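Local coordinates for SxtG (Microseira wollei, PDB 6U1R), which probably transfers an amidino group as an amidinotransferase of the saxitoxin biosynthetic pathway, at residues A[106-111]-A[168-173]. Sequence-based numbering, arbitrary orientation.
Sequences KVRRVK and KEYFQA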
loop_
_atom_site.group_PDB
_atom_site.type_symbol
_atom_site.label_atom_id
_atom_site.label_comp_id
_atom_site.label_asym_id
_atom_site.label_seq_id
_atom_site.Cartn_x
_atom_site.Cartn_y
_atom_site.Cartn_z
ATOM N N LYS A 106 15.657 23.580 -2.698
ATOM C CA LYS A 106 15.766 23.011 -1.356
ATOM C C LYS A 106 15.942 21.500 -1.452
ATOM O O LYS A 106 15.138 20.829 -2.100
ATOM C CB LYS A 106 14.521 23.341 -0.544
ATOM C CG LYS A 106 14.517 22.778 0.880
ATOM C CD LYS A 106 13.249 23.253 1.606
ATOM C CE LYS A 106 13.017 22.551 2.928
ATOM N NZ LYS A 106 11.598 22.722 3.370
ATOM N N VAL A 107 16.970 20.966 -0.797
ATOM C CA VAL A 107 17.326 19.549 -0.901
ATOM C C VAL A 107 17.059 18.868 0.433
ATOM O O VAL A 107 17.519 19.339 1.479
ATOM C CB VAL A 107 18.794 19.376 -1.327
ATOM C CG1 VAL A 107 19.253 17.886 -1.216
ATOM C CG2 VAL A 107 18.957 19.873 -2.743
ATOM N N ARG A 108 16.316 17.763 0.397
ATOM C CA ARG A 108 16.113 16.906 1.559
ATOM C C ARG A 108 16.956 15.649 1.373
ATOM O O ARG A 108 16.697 14.850 0.465
ATOM C CB ARG A 108 14.635 16.547 1.735
ATOM C CG ARG A 108 13.649 17.683 1.605
ATOM C CD ARG A 108 13.905 18.834 2.585
ATOM N NE ARG A 108 13.680 18.462 3.986
ATOM C CZ ARG A 108 12.500 18.457 4.596
ATOM N NH1 ARG A 108 11.391 18.793 3.955
ATOM N NH2 ARG A 108 12.427 18.089 5.867
ATOM N N ARG A 109 17.961 15.471 2.236
ATOM C CA ARG A 109 18.872 14.334 2.152
ATOM C C ARG A 109 18.295 13.180 2.955
ATOM O O ARG A 109 18.136 13.291 4.173
ATOM C CB ARG A 109 20.257 14.679 2.700
ATOM C CG ARG A 109 21.075 15.631 1.878
ATOM C CD ARG A 109 22.310 16.048 2.685
ATOM N NE ARG A 109 23.192 16.988 1.990
ATOM C CZ ARG A 109 24.368 16.675 1.451
ATOM N NH1 ARG A 109 24.838 15.427 1.481
ATOM N NH2 ARG A 109 25.090 17.624 0.875
ATOM N N VAL A 110 17.982 12.073 2.284
ATOM C CA VAL A 110 17.495 10.911 3.011
ATOM C C VAL A 110 18.649 10.322 3.814
ATOM O O VAL A 110 19.799 10.269 3.346
ATOM C CB VAL A 110 16.878 9.870 2.060
ATOM C CG1 VAL A 110 17.943 9.144 1.301
ATOM C CG2 VAL A 110 16.037 8.883 2.838
ATOM N N LYS A 111 18.346 9.916 5.075
ATOM C CA LYS A 111 19.310 9.277 5.966
ATOM C C LYS A 111 19.294 7.767 5.764
ATOM O O LYS A 111 18.216 7.169 5.674
ATOM C CB LYS A 111 18.986 9.569 7.430
ATOM C CG LYS A 111 18.752 11.035 7.759
ATOM C CD LYS A 111 18.032 11.188 9.108
ATOM C CE LYS A 111 18.256 12.562 9.706
ATOM N NZ LYS A 111 18.327 13.647 8.668
ATOM N N LYS A 168 5.827 11.466 6.566
ATOM C CA LYS A 168 4.924 11.890 7.634
ATOM C C LYS A 168 4.938 13.414 7.790
ATOM O O LYS A 168 3.893 14.017 8.037
ATOM C CB LYS A 168 5.282 11.164 8.945
ATOM C CG LYS A 168 4.912 9.675 8.909
ATOM C CD LYS A 168 5.092 8.946 10.256
ATOM C CE LYS A 168 6.542 8.931 10.699
ATOM N NZ LYS A 168 6.846 7.860 11.696
ATOM N N GLU A 169 6.102 14.054 7.606
ATOM C CA GLU A 169 6.165 15.515 7.590
ATOM C C GLU A 169 5.265 16.091 6.502
ATOM O O GLU A 169 4.477 17.011 6.752
ATOM C CB GLU A 169 7.610 15.986 7.380
ATOM C CG GLU A 169 7.733 17.508 7.152
ATOM C CD GLU A 169 9.118 17.959 6.741
ATOM O OE1 GLU A 169 10.115 17.384 7.233
ATOM O OE2 GLU A 169 9.181 18.909 5.919
ATOM N N TYR A 170 5.385 15.577 5.272
ATOM C CA TYR A 170 4.568 16.093 4.179
ATOM C C TYR A 170 3.085 15.835 4.419
ATOM O O TYR A 170 2.236 16.672 4.091
ATOM C CB TYR A 170 5.009 15.461 2.856
ATOM C CG TYR A 170 6.388 15.845 2.385
ATOM C CD1 TYR A 170 6.877 17.140 2.527
ATOM C CD2 TYR A 170 7.197 14.911 1.750
ATOM C CE1 TYR A 170 8.159 17.473 2.073
ATOM C CE2 TYR A 170 8.452 15.236 1.295
ATOM C CZ TYR A 170 8.928 16.513 1.449
ATOM O OH TYR A 170 10.194 16.793 0.987
ATOM N N PHE A 171 2.742 14.665 4.957
ATOM C CA PHE A 171 1.343 14.384 5.246
ATOM C C PHE A 171 0.789 15.359 6.281
ATOM O O PHE A 171 -0.363 15.807 6.170
ATOM C CB PHE A 171 1.175 12.943 5.739
ATOM C CG PHE A 171 -0.255 12.592 6.047
ATOM C CD1 PHE A 171 -1.139 12.264 5.032
ATOM C CD2 PHE A 171 -0.726 12.636 7.348
ATOM C CE1 PHE A 171 -2.471 11.978 5.321
ATOM C CE2 PHE A 171 -2.045 12.334 7.628
ATOM C CZ PHE A 171 -2.910 12.018 6.615
ATOM N N GLN A 172 1.582 15.679 7.309
ATOM C CA GLN A 172 1.112 16.621 8.326
ATOM C C GLN A 172 0.792 17.974 7.708
ATOM O O GLN A 172 -0.119 18.674 8.173
ATOM C CB GLN A 172 2.156 16.784 9.438
ATOM C CG GLN A 172 2.150 15.704 10.505
ATOM C CD GLN A 172 0.753 15.418 11.057
ATOM O OE1 GLN A 172 0.077 14.499 10.605
ATOM N NE2 GLN A 172 0.316 16.217 12.027
ATOM N N ALA A 173 1.513 18.343 6.657
ATOM C CA ALA A 173 1.351 19.623 5.984
ATOM C C ALA A 173 0.345 19.586 4.829
ATOM O O ALA A 173 0.223 20.578 4.100
ATOM C CB ALA A 173 2.716 20.107 5.481
#
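Arg108 NH1 is gripped by two carboxylates: it donates to Glu169 OE2 at 3.0 Å and forms a salt bridge with Glu39. Its sister nitrogen NH2 reaches Glu169 OE1 at 2.8 Å, so arginine and glutamate meet end-on, one oxygen to each nitrogen. Both oxygens lie close to the guanidinium plane, but the carboxylate is turned 33° against it; OE1 offers its syn lone pair, whereas NH1 approaches OE2 on the syn side, out of the carboxylate plane. A pair of bonds suits the two-pronged guanidinium and should restrict its rotation. Glu169 spans its half of the gap by keeping CG opposite the backbone N (chi1 172°) and staying extended beyond. The bridge ties strand 106-109, an outer strand of a small mixed sheet beside strand 37-42, to the last turn of helix 164-172, as part of the amidinotransferase fold and away from the predicted active-site residues. Arg108 CG lies 3.6 Å from Tyr170 OH, and bends at chi2 and chi3 fold the chain beyond it, setting where the guanidinium ends up. The ring stands nearly perpendicular to the guanidinium (87°), and Tyr170 CE1 lies 4.0 Å from Arg108 NH1. Tyrosine fits here because its largely buried ring can pack on Ile41 while its hydroxyl hydrogen-bonds Glu39, the carboxylate that also holds Arg108.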